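Local coordinates for protein extracellular ligand-binding receptor (Rhodopseudomonas palustris, PDB 4EYQ) that binds aromatic acids such as caffeic acid and 3-(4-hydroxyphenyl)pyruvic acid, probably as a periplasmic solute receptor that serves their uptake, at residues 193-198 with 220-225; 139-144 with 170-175; 199-204 with 231-236. All coordinates share one frame; numbering follows the deposited sequence.

Contact 1: 193-198 with 220-225. With DHC (caffeic acid), chain C; ENO (3-(4-hydroxy-phenyl)pyruvic acid), chain B.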
loop_
_atom_site.group_PDB
_atom_site.type_symbol
_atom_site.label_atom_id
_atom_site.label_comp_id
_atom_site.label_asym_id
_atom_site.label_seq_id
_atom_site.Cartn_x
_atom_site.Cartn_y
_atom_site.Cartn_z
ATOM N N ALA A 193 -19.482 -14.469 -6.643
ATOM C CA ALA A 193 -18.815 -13.332 -5.998
ATOM C C ALA A 193 -18.113 -12.447 -7.015
ATOM O O ALA A 193 -17.760 -12.906 -8.097
ATOM C CB ALA A 193 -17.817 -13.830 -4.958
ATOM N N ILE A 194 -17.920 -11.175 -6.675
ATOM C CA ILE A 194 -17.076 -10.255 -7.497
ATOM C C ILE A 194 -15.889 -9.736 -6.659
ATOM O O ILE A 194 -16.052 -9.315 -5.484
ATOM C CB ILE A 194 -17.906 -9.102 -8.125
ATOM C CG1 ILE A 194 -18.857 -9.671 -9.196
ATOM C CG2 ILE A 194 -17.007 -7.978 -8.707
ATOM C CD1 ILE A 194 -19.992 -8.760 -9.567
ATOM N N LEU A 195 -14.694 -9.835 -7.254
ATOM C CA LEU A 195 -13.505 -9.166 -6.749
ATOM C C LEU A 195 -13.254 -7.851 -7.493
ATOM O O LEU A 195 -13.201 -7.824 -8.727
ATOM C CB LEU A 195 -12.271 -10.088 -6.879
ATOM C CG LEU A 195 -10.922 -9.471 -6.493
ATOM C CD1 LEU A 195 -10.844 -9.148 -4.994
ATOM C CD2 LEU A 195 -9.743 -10.348 -6.953
ATOM N N VAL A 196 -13.102 -6.765 -6.734
ATOM C CA VAL A 196 -12.791 -5.439 -7.291
ATOM C C VAL A 196 -11.291 -5.171 -7.090
ATOM O O VAL A 196 -10.815 -5.225 -5.963
ATOM C CB VAL A 196 -13.620 -4.337 -6.566
ATOM C CG1 VAL A 196 -13.225 -2.948 -7.064
ATOM C CG2 VAL A 196 -15.111 -4.579 -6.757
ATOM N N GLY A 197 -10.543 -4.922 -8.168
ATOM C CA GLY A 197 -9.104 -4.526 -8.071
ATOM C C GLY A 197 -8.900 -3.015 -8.271
ATOM O O GLY A 197 -8.615 -2.538 -9.388
ATOM N N ALA A 198 -9.058 -2.237 -7.193
ATOM C CA ALA A 198 -8.968 -0.780 -7.312
ATOM C C ALA A 198 -8.557 -0.247 -5.964
ATOM O O ALA A 198 -8.096 -1.023 -5.123
ATOM C CB ALA A 198 -10.309 -0.194 -7.759
ATOM N N TYR A 220 -15.828 -8.461 -2.881
ATOM C CA TYR A 220 -14.517 -8.509 -2.221
ATOM C C TYR A 220 -13.662 -7.338 -2.725
ATOM O O TYR A 220 -13.627 -7.035 -3.942
ATOM C CB TYR A 220 -13.807 -9.855 -2.506
ATOM C CG TYR A 220 -14.417 -11.072 -1.827
ATOM C CD1 TYR A 220 -15.535 -11.726 -2.390
ATOM C CD2 TYR A 220 -13.872 -11.599 -0.638
ATOM C CE1 TYR A 220 -16.105 -12.852 -1.778
ATOM C CE2 TYR A 220 -14.432 -12.737 -0.026
ATOM C CZ TYR A 220 -15.549 -13.354 -0.599
ATOM O OH TYR A 220 -16.129 -14.473 -0.034
ATOM N N GLN A 221 -12.997 -6.667 -1.782
ATOM C CA GLN A 221 -12.140 -5.525 -2.088
ATOM C C GLN A 221 -10.718 -5.796 -1.618
ATOM O O GLN A 221 -10.518 -6.590 -0.675
ATOM C CB GLN A 221 -12.667 -4.247 -1.380
ATOM C CG GLN A 221 -13.995 -3.677 -1.919
ATOM C CD GLN A 221 -13.842 -2.806 -3.164
ATOM O OE1 GLN A 221 -12.724 -2.445 -3.557
ATOM N NE2 GLN A 221 -14.967 -2.462 -3.792
ATOM N N THR A 222 -9.749 -5.088 -2.231
ATOM C CA THR A 222 -8.334 -5.255 -1.947
ATOM C C THR A 222 -7.922 -4.268 -0.853
ATOM O O THR A 222 -8.704 -3.402 -0.466
ATOM C CB THR A 222 -7.472 -4.987 -3.185
ATOM O OG1 THR A 222 -7.470 -3.583 -3.483
ATOM C CG2 THR A 222 -8.010 -5.797 -4.431
ATOM N N HIS A 223 -6.678 -4.388 -0.396
ATOM C CA HIS A 223 -6.132 -3.485 0.632
ATOM C C HIS A 223 -5.929 -2.043 0.202
ATOM O O HIS A 223 -5.776 -1.155 1.060
ATOM C CB HIS A 223 -4.901 -4.120 1.299
ATOM C CG HIS A 223 -3.783 -4.526 0.323
ATOM N ND1 HIS A 223 -4.023 -5.145 -0.877
ATOM C CD2 HIS A 223 -2.385 -4.447 0.456
ATOM C CE1 HIS A 223 -2.828 -5.400 -1.503
ATOM N NE2 HIS A 223 -1.826 -4.985 -0.677
ATOM N N GLY A 224 -5.957 -1.786 -1.118
ATOM C CA GLY A 224 -6.058 -0.420 -1.651
ATOM C C GLY A 224 -7.303 0.384 -1.237
ATOM O O GLY A 224 -7.281 1.620 -1.291
ATOM N N ALA A 225 -8.362 -0.309 -0.807
ATOM C CA ALA A 225 -9.617 0.323 -0.390
ATOM C C ALA A 225 -9.712 0.613 1.127
ATOM O O ALA A 225 -10.707 1.179 1.588
ATOM C CB ALA A 225 -10.778 -0.560 -0.819
HETATM C C1 DHC C . -3.051 1.288 -6.824
HETATM O O1 DHC C . -4.131 1.923 -6.933
HETATM C C2 DHC C . -2.710 0.582 -5.565
HETATM C C3 DHC C . -2.939 1.161 -4.404
HETATM C "C1'" DHC C . -2.608 0.495 -3.117
HETATM C "C2'" DHC C . -1.989 1.272 -2.157
HETATM C "C3'" DHC C . -1.669 0.718 -0.934
HETATM C "C4'" DHC C . -1.987 -0.711 -0.671
HETATM C "C5'" DHC C . -2.593 -1.472 -1.660
HETATM C "C6'" DHC C . -2.902 -0.857 -2.875
HETATM O "O4'" DHC C . -1.674 -1.268 0.529
HETATM O "O3'" DHC C . -1.069 1.504 -0.008
HETATM O O2 DHC C . -2.239 1.227 -7.770
HETATM O O4 ENO B . -1.163 0.516 -5.435
HETATM C C9 ENO B . -1.900 1.605 -2.055
HETATM C C8 ENO B . -1.484 1.089 -0.840
HETATM C C7 ENO B . -1.740 -0.240 -0.527
HETATM C C6 ENO B . -2.404 -1.081 -1.419
HETATM C C5 ENO B . -2.823 -0.544 -2.636
HETATM C C4 ENO B . -2.568 0.791 -2.961
HETATM O O3 ENO B . -1.309 -0.708 0.670
HETATM C C3 ENO B . -3.049 1.387 -4.277
HETATM C C2 ENO B . -2.246 1.067 -5.507
HETATM C C1 ENO B . -2.808 1.450 -6.806
HETATM O O2 ENO B . -2.194 1.139 -7.846
HETATM O O1 ENO B . -3.900 2.072 -6.861
HETATM O O HOH W 1 -10.327 -3.197 -4.420
#
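The Tyr220 ring meets strand 193-197 with its edge: Ile194 O lies there in the ring plane, and Ala193 CB comes to 3.7 Å from Tyr220 CE1, while the phenol OH is bonded to His129. The His223 ring turns one face to the ligand, with caffeic acid C5' over its centre; hydroxyphenylpyruvate, modelled in the same space, sets its C6 nearer the rim. His223 NE2 is bonded to Gln117 O. With an alanine at His223 the ligand ring would probably lose this flat neighbour and Gln117 O its partner. Two nearly straight backbone bonds join the strands, Tyr220 N to Ile194 O at 2.7 Å and Val196 N to Tyr220 O at 2.9 Å. Beyond them Gln221 bends at chi2 (-82°), which lays its amide alongside Val196, Gln221 OE1 being 3.6 Å from Val196 CG1, and NE2 is held by Gln207 and Ala203 O. As the chains part, a water accepts from Thr222 N at 2.9 Å and from Ala198 N, and lies 2.7 Å from Gln221 OE1. Parallel strands linked through helix 204-212, with a following loop that reaches the ligand, form the beta-alpha-beta unit typical of a periplasmic binding protein lobe.

Contact 2: 139-144 with 170-175. With DHC (caffeic acid), chain C; ENO (3-(4-hydroxy-phenyl)pyruvic acid), chain B.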
loop_
_atom_site.group_PDB
_atom_site.type_symbol
_atom_site.label_atom_id
_atom_site.label_comp_id
_atom_site.label_asym_id
_atom_site.label_seq_id
_atom_site.Cartn_x
_atom_site.Cartn_y
_atom_site.Cartn_z
ATOM N N GLY A 139 -16.418 -13.138 -10.644
ATOM C CA GLY A 139 -16.202 -12.087 -11.625
ATOM C C GLY A 139 -15.160 -11.065 -11.131
ATOM O O GLY A 139 -15.007 -10.816 -9.913
ATOM N N TYR A 140 -14.450 -10.453 -12.072
ATOM C CA TYR A 140 -13.434 -9.449 -11.703
ATOM C C TYR A 140 -13.652 -8.112 -12.372
ATOM O O TYR A 140 -13.968 -8.046 -13.554
ATOM C CB TYR A 140 -12.030 -9.957 -12.052
ATOM C CG TYR A 140 -10.899 -8.985 -11.730
ATOM C CD1 TYR A 140 -10.489 -8.771 -10.396
ATOM C CD2 TYR A 140 -10.232 -8.299 -12.757
ATOM C CE1 TYR A 140 -9.464 -7.888 -10.096
ATOM C CE2 TYR A 140 -9.175 -7.431 -12.473
ATOM C CZ TYR A 140 -8.791 -7.224 -11.147
ATOM O OH TYR A 140 -7.749 -6.355 -10.862
ATOM N N ILE A 141 -13.472 -7.033 -11.624
ATOM C CA ILE A 141 -13.447 -5.698 -12.242
ATOM C C ILE A 141 -12.294 -4.900 -11.600
ATOM O O ILE A 141 -12.272 -4.689 -10.372
ATOM C CB ILE A 141 -14.824 -4.967 -12.188
ATOM C CG1 ILE A 141 -14.681 -3.562 -12.800
ATOM C CG2 ILE A 141 -15.368 -4.878 -10.748
ATOM C CD1 ILE A 141 -15.975 -2.777 -12.962
ATOM N N GLY A 142 -11.295 -4.527 -12.410
ATOM C CA GLY A 142 -10.126 -3.780 -11.871
ATOM C C GLY A 142 -9.571 -2.771 -12.850
ATOM O O GLY A 142 -10.052 -2.715 -13.979
ATOM N N TYR A 143 -8.576 -1.972 -12.416
ATOM C CA TYR A 143 -7.911 -0.976 -13.276
ATOM C C TYR A 143 -7.290 -1.647 -14.512
ATOM O O TYR A 143 -6.811 -2.779 -14.452
ATOM C CB TYR A 143 -6.801 -0.228 -12.512
ATOM C CG TYR A 143 -7.247 0.608 -11.307
ATOM C CD1 TYR A 143 -8.443 1.335 -11.327
ATOM C CD2 TYR A 143 -6.462 0.686 -10.156
ATOM C CE1 TYR A 143 -8.839 2.101 -10.239
ATOM C CE2 TYR A 143 -6.854 1.451 -9.043
ATOM C CZ TYR A 143 -8.033 2.166 -9.094
ATOM O OH TYR A 143 -8.440 2.933 -8.014
ATOM N N SER A 144 -7.319 -0.963 -15.649
ATOM C CA SER A 144 -6.555 -1.412 -16.821
ATOM C C SER A 144 -5.098 -0.929 -16.744
ATOM O O SER A 144 -4.584 -0.286 -17.672
ATOM C CB SER A 144 -7.202 -0.904 -18.099
ATOM O OG SER A 144 -7.533 0.461 -17.937
ATOM N N GLU A 170 -13.616 -7.680 -16.286
ATOM C CA GLU A 170 -13.820 -6.316 -16.785
ATOM C C GLU A 170 -12.733 -5.377 -16.257
ATOM O O GLU A 170 -12.203 -5.576 -15.149
ATOM C CB GLU A 170 -15.207 -5.780 -16.399
ATOM C CG GLU A 170 -16.395 -6.532 -17.015
ATOM C CD GLU A 170 -16.409 -6.494 -18.536
ATOM O OE1 GLU A 170 -16.161 -5.421 -19.139
ATOM O OE2 GLU A 170 -16.680 -7.547 -19.136
ATOM N N ARG A 171 -12.410 -4.352 -17.056
ATOM C CA ARG A 171 -11.458 -3.313 -16.646
ATOM C C ARG A 171 -12.042 -1.901 -16.757
ATOM O O ARG A 171 -12.899 -1.649 -17.609
ATOM C CB ARG A 171 -10.146 -3.387 -17.454
ATOM C CG ARG A 171 -9.372 -4.694 -17.353
ATOM C CD ARG A 171 -9.027 -5.128 -15.919
ATOM N NE ARG A 171 -8.250 -6.365 -15.982
ATOM C CZ ARG A 171 -6.918 -6.445 -15.861
ATOM N NH1 ARG A 171 -6.153 -5.370 -15.582
ATOM N NH2 ARG A 171 -6.333 -7.624 -15.994
ATOM N N PHE A 172 -11.550 -0.992 -15.909
ATOM C CA PHE A 172 -11.803 0.440 -16.058
ATOM C C PHE A 172 -10.553 1.279 -15.758
ATOM O O PHE A 172 -9.583 0.775 -15.182
ATOM C CB PHE A 172 -12.994 0.904 -15.224
ATOM C CG PHE A 172 -12.775 0.875 -13.737
ATOM C CD1 PHE A 172 -12.717 -0.324 -13.041
ATOM C CD2 PHE A 172 -12.690 2.065 -13.025
ATOM C CE1 PHE A 172 -12.561 -0.334 -11.641
ATOM C CE2 PHE A 172 -12.543 2.075 -11.636
ATOM C CZ PHE A 172 -12.473 0.874 -10.948
ATOM N N ALA A 173 -10.583 2.545 -16.182
ATOM C CA ALA A 173 -9.475 3.472 -15.977
ATOM C C ALA A 173 -9.728 4.286 -14.709
ATOM O O ALA A 173 -10.891 4.551 -14.332
ATOM C CB ALA A 173 -9.309 4.383 -17.188
ATOM N N ARG A 174 -8.631 4.650 -14.044
ATOM C CA ARG A 174 -8.656 5.397 -12.795
ATOM C C ARG A 174 -9.525 6.677 -12.776
ATOM O O ARG A 174 -10.157 6.955 -11.757
ATOM C CB ARG A 174 -7.225 5.728 -12.376
ATOM C CG ARG A 174 -6.460 4.532 -11.839
ATOM C CD ARG A 174 -4.972 4.795 -11.677
ATOM N NE ARG A 174 -4.278 3.528 -11.468
ATOM C CZ ARG A 174 -3.980 3.044 -10.265
ATOM N NH1 ARG A 174 -4.314 3.747 -9.164
ATOM N NH2 ARG A 174 -3.366 1.860 -10.163
ATOM N N PRO A 175 -9.553 7.465 -13.881
ATOM C CA PRO A 175 -10.387 8.679 -13.834
ATOM C C PRO A 175 -11.846 8.488 -14.258
ATOM O O PRO A 175 -12.609 9.453 -14.235
ATOM C CB PRO A 175 -9.693 9.632 -14.827
ATOM C CG PRO A 175 -8.411 8.951 -15.239
ATOM C CD PRO A 175 -8.686 7.481 -15.072
HETATM C C1 DHC C . -3.051 1.288 -6.824
HETATM O O1 DHC C . -4.131 1.923 -6.933
HETATM C C2 DHC C . -2.710 0.582 -5.565
HETATM C C3 DHC C . -2.939 1.161 -4.404
HETATM C "C1'" DHC C . -2.608 0.495 -3.117
HETATM C "C2'" DHC C . -1.989 1.272 -2.157
HETATM C "C3'" DHC C . -1.669 0.718 -0.934
HETATM C "C4'" DHC C . -1.987 -0.711 -0.671
HETATM C "C5'" DHC C . -2.593 -1.472 -1.660
HETATM C "C6'" DHC C . -2.902 -0.857 -2.875
HETATM O "O4'" DHC C . -1.674 -1.268 0.529
HETATM O "O3'" DHC C . -1.069 1.504 -0.008
HETATM O O2 DHC C . -2.239 1.227 -7.770
HETATM O O4 ENO B . -1.163 0.516 -5.435
HETATM C C9 ENO B . -1.900 1.605 -2.055
HETATM C C8 ENO B . -1.484 1.089 -0.840
HETATM C C7 ENO B . -1.740 -0.240 -0.527
HETATM C C6 ENO B . -2.404 -1.081 -1.419
HETATM C C5 ENO B . -2.823 -0.544 -2.636
HETATM C C4 ENO B . -2.568 0.791 -2.961
HETATM O O3 ENO B . -1.309 -0.708 0.670
HETATM C C3 ENO B . -3.049 1.387 -4.277
HETATM C C2 ENO B . -2.246 1.067 -5.507
HETATM C C1 ENO B . -2.808 1.450 -6.806
HETATM O O2 ENO B . -2.194 1.139 -7.846
HETATM O O1 ENO B . -3.900 2.072 -6.861
#
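A corner of the ligand site that grips a carboxylate is built where Arg174, just past strand 165-172, crosses Tyr143 at the end of strand 137-143. Arg174 CG stands over the middle of the Tyr143 ring, 3.7 Å from its centroid, a CH-pi contact. Farther out the guanidinium passes Tyr143 CD2 with one face, its plane 36° from that of the ring, and turns its edge to the acid: Arg174 NH1 gives a bond of 2.9 Å to O1 of caffeic acid and Arg174 NH2 one of 2.7 Å to O2. Hydroxyphenylpyruvate, modelled in the same space, is held likewise. Asp145 takes Arg174 NE, and Tyr143 OH is bonded to Ser199 N, so both side chains have a polar partner beyond the two segments. The two strands are parallel neighbours in a beta-alpha-beta unit whose helix is 146-161, and the backbone ladder runs from Glu170 N on Tyr140 O (2.8 Å) to Ser144 N on Phe172 O (2.9 Å). On one side Phe172 packs its CD1 3.8 Å from Ile141 CG1 and meets the Tyr143 ring obliquely. On the other, Arg171 bends at chi2 (-55°) and sends NH1 in the carbonyl plane to Tyr143 O, 2.9 Å away. Arg171 NE reaches the edge of the Tyr140 ring, which stands nearly perpendicular to the guanidinium; Glu169 and Asp149 pair with the arginine's charge.

Contact 3: 199-204 with 231-236. With DHC (caffeic acid), chain C; ENO (3-(4-hydroxy-phenyl)pyruvic acid), chain B.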
loop_
_atom_site.group_PDB
_atom_site.type_symbol
_atom_site.label_atom_id
_atom_site.label_comp_id
_atom_site.label_asym_id
_atom_site.label_seq_id
_atom_site.Cartn_x
_atom_site.Cartn_y
_atom_site.Cartn_z
ATOM N N SER A 199 -8.664 1.064 -5.747
ATOM C CA SER A 199 -8.186 1.651 -4.489
ATOM C C SER A 199 -8.901 2.958 -4.202
ATOM O O SER A 199 -9.540 3.526 -5.101
ATOM C CB SER A 199 -6.673 1.910 -4.570
ATOM O OG SER A 199 -6.334 2.590 -5.775
ATOM N N GLY A 200 -8.783 3.410 -2.946
ATOM C CA GLY A 200 -9.318 4.693 -2.478
ATOM C C GLY A 200 -10.760 4.911 -2.856
ATOM O O GLY A 200 -11.580 3.989 -2.748
ATOM N N THR A 201 -11.081 6.113 -3.334
ATOM C CA THR A 201 -12.486 6.423 -3.675
ATOM C C THR A 201 -12.948 5.712 -4.950
ATOM O O THR A 201 -14.122 5.348 -5.073
ATOM C CB THR A 201 -12.723 7.931 -3.763
ATOM O OG1 THR A 201 -11.723 8.486 -4.598
ATOM C CG2 THR A 201 -12.597 8.568 -2.385
ATOM N N ALA A 202 -12.037 5.468 -5.887
ATOM C CA ALA A 202 -12.416 4.695 -7.069
ATOM C C ALA A 202 -12.894 3.253 -6.803
ATOM O O ALA A 202 -13.652 2.698 -7.613
ATOM C CB ALA A 202 -11.300 4.690 -8.093
ATOM N N ALA A 203 -12.460 2.634 -5.699
ATOM C CA ALA A 203 -12.930 1.288 -5.372
ATOM C C ALA A 203 -14.430 1.323 -5.036
ATOM O O ALA A 203 -15.130 0.317 -5.177
ATOM C CB ALA A 203 -12.119 0.681 -4.221
ATOM N N ALA A 204 -14.933 2.489 -4.614
ATOM C CA ALA A 204 -16.360 2.610 -4.281
ATOM C C ALA A 204 -17.236 2.678 -5.545
ATOM O O ALA A 204 -18.448 2.479 -5.478
ATOM C CB ALA A 204 -16.612 3.816 -3.393
ATOM N N ILE A 231 -15.823 3.954 2.702
ATOM C CA ILE A 231 -17.153 3.861 3.292
ATOM C C ILE A 231 -17.952 5.142 3.049
ATOM O O ILE A 231 -19.166 5.083 2.780
ATOM C CB ILE A 231 -17.098 3.556 4.804
ATOM C CG1 ILE A 231 -16.436 2.188 5.055
ATOM C CG2 ILE A 231 -18.498 3.639 5.429
ATOM C CD1 ILE A 231 -16.289 1.874 6.535
ATOM N N ARG A 232 -17.278 6.288 3.139
ATOM C CA ARG A 232 -17.922 7.601 2.931
ATOM C C ARG A 232 -18.507 7.700 1.527
ATOM O O ARG A 232 -19.594 8.164 1.367
ATOM C CB ARG A 232 -16.950 8.767 3.202
ATOM C CG ARG A 232 -17.600 10.158 3.134
ATOM C CD ARG A 232 -16.627 11.316 3.407
ATOM N NE ARG A 232 -15.380 11.150 2.644
ATOM C CZ ARG A 232 -15.211 11.495 1.367
ATOM N NH1 ARG A 232 -16.203 12.064 0.697
ATOM N NH2 ARG A 232 -14.041 11.285 0.753
ATOM N N ILE A 233 -17.793 7.225 0.517
ATOM C CA ILE A 233 -18.296 7.301 -0.871
ATOM C C ILE A 233 -19.275 6.181 -1.188
ATOM O O ILE A 233 -20.292 6.432 -1.817
ATOM C CB ILE A 233 -17.137 7.335 -1.908
ATOM C CG1 ILE A 233 -16.256 8.567 -1.681
ATOM C CG2 ILE A 233 -17.649 7.274 -3.350
ATOM C CD1 ILE A 233 -16.987 9.887 -1.662
ATOM N N ALA A 234 -18.990 4.948 -0.748
ATOM C CA ALA A 234 -19.846 3.818 -1.084
ATOM C C ALA A 234 -21.162 3.856 -0.345
ATOM O O ALA A 234 -22.172 3.361 -0.855
ATOM C CB ALA A 234 -19.137 2.505 -0.825
ATOM N N GLY A 235 -21.150 4.428 0.859
ATOM C CA GLY A 235 -22.330 4.451 1.711
ATOM C C GLY A 235 -22.878 3.047 1.981
ATOM O O GLY A 235 -22.144 2.100 2.299
ATOM N N LYS A 236 -24.187 2.920 1.825
ATOM C CA LYS A 236 -24.929 1.698 2.075
ATOM C C LYS A 236 -24.399 0.515 1.242
ATOM O O LYS A 236 -24.409 -0.626 1.703
ATOM C CB LYS A 236 -26.410 2.001 1.782
ATOM C CG LYS A 236 -27.375 0.840 1.855
ATOM C CD LYS A 236 -28.745 1.232 1.290
ATOM C CE LYS A 236 -29.914 0.635 2.088
ATOM N NZ LYS A 236 -30.008 -0.852 2.059
HETATM C C1 DHC C . -3.051 1.288 -6.824
HETATM O O1 DHC C . -4.131 1.923 -6.933
HETATM C C2 DHC C . -2.710 0.582 -5.565
HETATM C C3 DHC C . -2.939 1.161 -4.404
HETATM C "C1'" DHC C . -2.608 0.495 -3.117
HETATM C "C2'" DHC C . -1.989 1.272 -2.157
HETATM C "C3'" DHC C . -1.669 0.718 -0.934
HETATM C "C4'" DHC C . -1.987 -0.711 -0.671
HETATM C "C5'" DHC C . -2.593 -1.472 -1.660
HETATM C "C6'" DHC C . -2.902 -0.857 -2.875
HETATM O "O4'" DHC C . -1.674 -1.268 0.529
HETATM O "O3'" DHC C . -1.069 1.504 -0.008
HETATM O O2 DHC C . -2.239 1.227 -7.770
HETATM O O4 ENO B . -1.163 0.516 -5.435
HETATM C C9 ENO B . -1.900 1.605 -2.055
HETATM C C8 ENO B . -1.484 1.089 -0.840
HETATM C C7 ENO B . -1.740 -0.240 -0.527
HETATM C C6 ENO B . -2.404 -1.081 -1.419
HETATM C C5 ENO B . -2.823 -0.544 -2.636
HETATM C C4 ENO B . -2.568 0.791 -2.961
HETATM O O3 ENO B . -1.309 -0.708 0.670
HETATM C C3 ENO B . -3.049 1.387 -4.277
HETATM C C2 ENO B . -2.246 1.067 -5.507
HETATM C C1 ENO B . -2.808 1.450 -6.806
HETATM O O2 ENO B . -2.194 1.139 -7.846
HETATM O O1 ENO B . -3.900 2.072 -6.861
#
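Ala204 CB touches two neighbouring residues of helix 228-234, lying 3.6 Å from Ile233 CG2 and 3.8 Å from Ala234 CB. Both alanines are small enough for the main chains to come close, with the CA atoms of Ala204 and Ala234 4.9 Å apart. A turn earlier, Thr201 adds a methyl group to the same patch, its CG2 resting 3.7 Å from Ile233 CG1. The threonine torsion explains this choice of branch: CG2 lies anti to the carbonyl carbon, while OG1 occupies the place between the backbone N and that carbon (chi1 50°). Ile233 spreads its two branches over two partners, CG1 on Thr201 and CG2 on Ala204. Arg232 borders the patch, and its guanidinium is paired with Asp229.

The next shell sets these groups in place. The loop turns in the helical sense just before helix 204-212, with Ala203 N bonded to Ser199 O at 3.1 Å and Ala204 N to Thr201 O at 3.0 Å. Gly200 has positive phi, a conformation that glycine adopts readily, and is bonded to Gly224 through the backbone. On the opposing side, Gly235 N closes the last turn on Ile231 O at 2.8 Å, and the chain then leaves the helix with Gly235 at positive phi. Phe230 lies against Ala203 and Ala204. At the far end of the loop, Ser199 OG is 2.6 Å from caffeic acid O1, so the segment that packs on the helix also reaches the ligand site.

The closest meetings across the two segments are mostly between aliphatic groups, with the charge of Arg232 met within its own helix; such packing fixes how closely the surfaces approach through shape and fit, and depends little on direction.

Read from the N terminus, contact 2 closes first, bringing strand 165-172 back beside strand 137-143 after helix 146-161. It is complete before the others begin. Contact 1 then opens at 193-198, and its chain runs straight on into 199-204, which opens contact 3. Contact 1 closes at 220-225 and contact 3 at 231-236, so these two cross instead of nesting. Strand 193-197 lies between strands 137-143 and 218-221 in one sheet, with Gly197 N probably bonded to Ile141 O. Contact 3 adds helix 228-234 to the loop leaving that strand, and each contact has a segment that reaches the ligand.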